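Local coordinates for prenylcyclase (Actinoplanes teichomyceticus, PDB 6IJ1), which probably cyclises or transfers a prenyl chain in isoprenoid metabolism, its exact reaction unassigned, at residues S130-D135 / A192-D197. Residues are numbered along the deposited sequence; the frame is centred on the assembly and turned at random.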
ATOM      1  N   SER A 130      -9.450   3.859  10.498  1.00 15.59           N
ATOM      2  CA  SER A 130      -9.353   2.440  10.788  1.00 14.16           C
ATOM      3  C   SER A 130      -9.552   1.625   9.521  1.00 15.74           C
ATOM      4  O   SER A 130     -10.216   2.038   8.577  1.00 16.19           O
ATOM      5  CB  SER A 130     -10.392   1.988  11.823  1.00 15.96           C
ATOM      6  OG  SER A 130     -11.724   2.220  11.353  1.00 18.63           O
ATOM      7  N   THR A 131      -9.061   0.364   9.552  1.00 14.66           N
ATOM      8  CA  THR A 131      -9.300  -0.482   8.391  1.00 13.81           C
ATOM      9  C   THR A 131     -10.767  -0.944   8.313  1.00 14.75           C
ATOM     10  O   THR A 131     -11.329  -1.104   7.209  1.00 14.77           O
ATOM     11  CB  THR A 131      -8.348  -1.691   8.482  1.00 15.27           C
ATOM     12  OG1 THR A 131      -7.013  -1.196   8.441  1.00 15.03           O
ATOM     13  CG2 THR A 131      -8.528  -2.635   7.312  1.00 17.31           C
ATOM     14  N   TYR A 132     -11.349  -1.245   9.466  1.00 16.51           N
ATOM     15  CA  TYR A 132     -12.712  -1.726   9.555  1.00 16.67           C
ATOM     16  C   TYR A 132     -13.484  -0.878  10.566  1.00 15.96           C
ATOM     17  O   TYR A 132     -12.911  -0.245  11.450  1.00 16.89           O
ATOM     18  CB  TYR A 132     -12.738  -3.210  10.053  1.00 16.74           C
ATOM     19  CG  TYR A 132     -12.012  -4.177   9.150  1.00 16.39           C
ATOM     20  CD1 TYR A 132     -12.605  -4.687   8.013  1.00 18.34           C
ATOM     21  CD2 TYR A 132     -10.702  -4.594   9.498  1.00 18.35           C
ATOM     22  CE1 TYR A 132     -11.886  -5.579   7.232  1.00 20.94           C
ATOM     23  CE2 TYR A 132     -10.021  -5.510   8.708  1.00 20.98           C
ATOM     24  CZ  TYR A 132     -10.640  -5.973   7.598  1.00 21.47           C
ATOM     25  OH  TYR A 132      -9.864  -6.872   6.868  1.00 34.75           O
ATOM     26  N   VAL A 133     -14.827  -0.989  10.479  1.00 18.87           N
ATOM     27  CA  VAL A 133     -15.723  -0.392  11.469  1.00 20.20           C
ATOM     28  C   VAL A 133     -16.543  -1.525  12.047  1.00 22.81           C
ATOM     29  O   VAL A 133     -16.900  -2.446  11.308  1.00 25.82           O
ATOM     30  CB  VAL A 133     -16.663   0.673  10.861  1.00 24.51           C
ATOM     31  CG1 VAL A 133     -15.858   1.870  10.424  1.00 29.93           C
ATOM     32  CG2 VAL A 133     -17.402   0.126   9.707  1.00 31.79           C
ATOM     33  N   PRO A 134     -16.885  -1.465  13.328  1.00 23.42           N
ATOM     34  CA  PRO A 134     -17.584  -2.616  13.932  1.00 29.42           C
ATOM     35  C   PRO A 134     -18.936  -2.882  13.292  1.00 29.63           C
ATOM     36  O   PRO A 134     -19.280  -4.037  13.030  1.00 38.38           O
ATOM     37  CB  PRO A 134     -17.721  -2.202  15.403  1.00 27.55           C
ATOM     38  CG  PRO A 134     -16.678  -1.200  15.624  1.00 33.80           C
ATOM     39  CD  PRO A 134     -16.460  -0.483  14.321  1.00 23.18           C
ATOM     40  N   ASP A 135     -19.723  -1.834  13.017  1.00 31.20           N
ATOM     41  CA  ASP A 135     -21.078  -2.114  12.541  1.00 34.82           C
ATOM     42  C   ASP A 135     -21.053  -2.721  11.150  1.00 39.38           C
ATOM     43  O   ASP A 135     -21.748  -3.711  10.899  1.00 41.05           O
ATOM     44  CB  ASP A 135     -21.949  -0.859  12.575  1.00 39.44           C
ATOM     45  CG  ASP A 135     -21.203   0.371  12.152  1.00 52.24           C
ATOM     46  OD1 ASP A 135     -19.968   0.283  11.974  1.00 48.96           O
ATOM     47  OD2 ASP A 135     -21.852   1.429  12.018  1.00 60.22           O
ATOM     48  N   ALA A 192       3.550   1.396  10.885  1.00 15.59           N
ATOM     49  CA  ALA A 192       2.523   0.714  10.106  1.00 14.92           C
ATOM     50  C   ALA A 192       1.833  -0.281  11.030  1.00 14.82           C
ATOM     51  O   ALA A 192       2.458  -0.819  11.944  1.00 17.62           O
ATOM     52  CB  ALA A 192       3.109  -0.060   8.919  1.00 17.50           C
ATOM     53  N   TYR A 193       0.549  -0.536  10.777  1.00 12.76           N
ATOM     54  CA  TYR A 193      -0.140  -1.597  11.490  1.00 14.62           C
ATOM     55  C   TYR A 193       0.007  -2.918  10.768  1.00 14.34           C
ATOM     56  O   TYR A 193       0.473  -3.901  11.371  1.00 14.20           O
ATOM     57  CB  TYR A 193      -1.621  -1.225  11.629  1.00 14.17           C
ATOM     58  CG  TYR A 193      -2.440  -2.174  12.508  1.00 14.34           C
ATOM     59  CD1 TYR A 193      -2.361  -2.111  13.926  1.00 12.87           C
ATOM     60  CD2 TYR A 193      -3.316  -3.110  11.922  1.00 11.84           C
ATOM     61  CE1 TYR A 193      -3.181  -2.965  14.700  1.00 13.22           C
ATOM     62  CE2 TYR A 193      -4.140  -3.942  12.715  1.00 13.30           C
ATOM     63  CZ  TYR A 193      -4.031  -3.846  14.102  1.00 14.74           C
ATOM     64  OH  TYR A 193      -4.856  -4.693  14.823  1.00 16.29           O
ATOM     65  N   TRP A 194      -0.311  -2.960   9.475  1.00 12.51           N
ATOM     66  CA  TRP A 194      -0.355  -4.205   8.730  1.00 13.24           C
ATOM     67  C   TRP A 194       0.975  -4.610   8.106  1.00 13.30           C
ATOM     68  O   TRP A 194       0.987  -5.628   7.407  1.00 13.97           O
ATOM     69  CB  TRP A 194      -1.418  -4.149   7.605  1.00 13.76           C
ATOM     70  CG  TRP A 194      -2.830  -3.877   8.110  1.00 13.12           C
ATOM     71  CD1 TRP A 194      -3.527  -2.730   7.992  1.00 14.16           C
ATOM     72  CD2 TRP A 194      -3.702  -4.827   8.744  1.00 13.57           C
ATOM     73  NE1 TRP A 194      -4.804  -2.881   8.530  1.00 13.61           N
ATOM     74  CE2 TRP A 194      -4.916  -4.168   9.007  1.00 13.84           C
ATOM     75  CE3 TRP A 194      -3.559  -6.166   9.106  1.00 13.99           C
ATOM     76  CZ2 TRP A 194      -5.993  -4.783   9.615  1.00 16.82           C
ATOM     77  CZ3 TRP A 194      -4.638  -6.797   9.717  1.00 15.03           C
ATOM     78  CH2 TRP A 194      -5.829  -6.102   9.978  1.00 15.02           C
ATOM     79  N   TRP A 195       2.023  -3.806   8.223  1.00 13.84           N
ATOM     80  CA  TRP A 195       3.240  -4.059   7.446  1.00 11.56           C
ATOM     81  C   TRP A 195       4.429  -4.128   8.372  1.00 14.84           C
ATOM     82  O   TRP A 195       4.544  -3.364   9.328  1.00 15.31           O
ATOM     83  CB  TRP A 195       3.479  -2.953   6.386  1.00 12.38           C
ATOM     84  CG  TRP A 195       2.311  -2.902   5.453  1.00 12.02           C
ATOM     85  CD1 TRP A 195       1.196  -2.085   5.561  1.00 13.12           C
ATOM     86  CD2 TRP A 195       2.127  -3.667   4.237  1.00 12.61           C
ATOM     87  NE1 TRP A 195       0.324  -2.337   4.507  1.00 13.60           N
ATOM     88  CE2 TRP A 195       0.880  -3.290   3.674  1.00 13.48           C
ATOM     89  CE3 TRP A 195       2.881  -4.662   3.581  1.00 14.03           C
ATOM     90  CZ2 TRP A 195       0.375  -3.884   2.514  1.00 14.42           C
ATOM     91  CZ3 TRP A 195       2.383  -5.227   2.418  1.00 14.58           C
ATOM     92  CH2 TRP A 195       1.150  -4.848   1.880  1.00 15.71           C
ATOM     93  N   ILE A 196       5.338  -5.071   8.063  1.00 13.20           N
ATOM     94  CA  ILE A 196       6.591  -5.217   8.797  1.00 16.52           C
ATOM     95  C   ILE A 196       7.514  -4.010   8.586  1.00 15.29           C
ATOM     96  O   ILE A 196       8.243  -3.625   9.494  1.00 16.58           O
ATOM     97  CB  ILE A 196       7.268  -6.516   8.302  1.00 18.82           C
ATOM     98  CG1 ILE A 196       6.470  -7.707   8.832  1.00 21.48           C
ATOM     99  CG2 ILE A 196       8.725  -6.543   8.708  1.00 21.95           C
ATOM    100  CD1 ILE A 196       6.578  -7.878  10.341  1.00 25.49           C
ATOM    101  N   ASP A 197       7.497  -3.430   7.401  1.00 13.76           N
ATOM    102  CA  ASP A 197       8.451  -2.405   7.004  1.00 13.75           C
ATOM    103  C   ASP A 197       7.831  -1.024   7.206  1.00 15.14           C
ATOM    104  O   ASP A 197       6.893  -0.693   6.487  1.00 15.43           O
ATOM    105  CB  ASP A 197       8.843  -2.582   5.537  1.00 14.33           C
ATOM    106  CG  ASP A 197       9.469  -3.946   5.268  1.00 15.60           C
ATOM    107  OD1 ASP A 197      10.441  -4.328   5.971  1.00 16.82           O
ATOM    108  OD2 ASP A 197       9.004  -4.643   4.338  1.00 15.72           O
TER
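Trp194 reaches across to Thr131 with the edge of its indole ring. Its CB leaves the loop toward the facing segment. A chi1 of -59° puts CG anti to the carbonyl carbon, and a chi2 of 107° then turns the NE1 edge to the threonine. Trp194 CD1 passes 3.8 Å from Thr131 OG1. At NE1 the ring makes its one polar contact here. Trp194 NE1 donates to Thr131 OG1 over 2.8 Å. The bond is nearly straight, 167° at the hydrogen, and the oxygen lies close to the indole plane. Next round the ring, Trp194 CE2 lies 3.7 Å from Thr131 OG1. Trp194 CZ2 follows and packs 4.0 Å from the methyl CG2 of Thr131. Trp194 CZ2 also meets CE2 of Tyr132 at 4.2 Å, a looser apolar touch with the two side chains roughly at right angles. Over one indole face lies CD2 of Tyr193, 3.5 Å above the plane of Trp194 and near the ring centre. The methyl of Thr131 also rests on one face of the Tyr132 ring. It thus sits against both aromatic side chains. Thr131 is buried, and its OG1 has a second hydrogen-bond partner, ND1 of His157. The two partners together probably limit how this hydroxyl turns. A phenylalanine in place of Trp194 would probably leave Thr131 OG1 without its indole donor and weaken the packing against CG2. The rings of Trp153 and His157 meet Trp194 edge-to-face, so the contact belongs to a buried aromatic cluster. It joins the loop just before helix 134-141 to the loop between helices 173-182 and 198-209. Helix 158-164 touches both segments, with Val160 against Thr131 and Cys159 against Trp194. The backbone of Trp194 is hydrogen-bonded to Arg292, in the short strand 291-292.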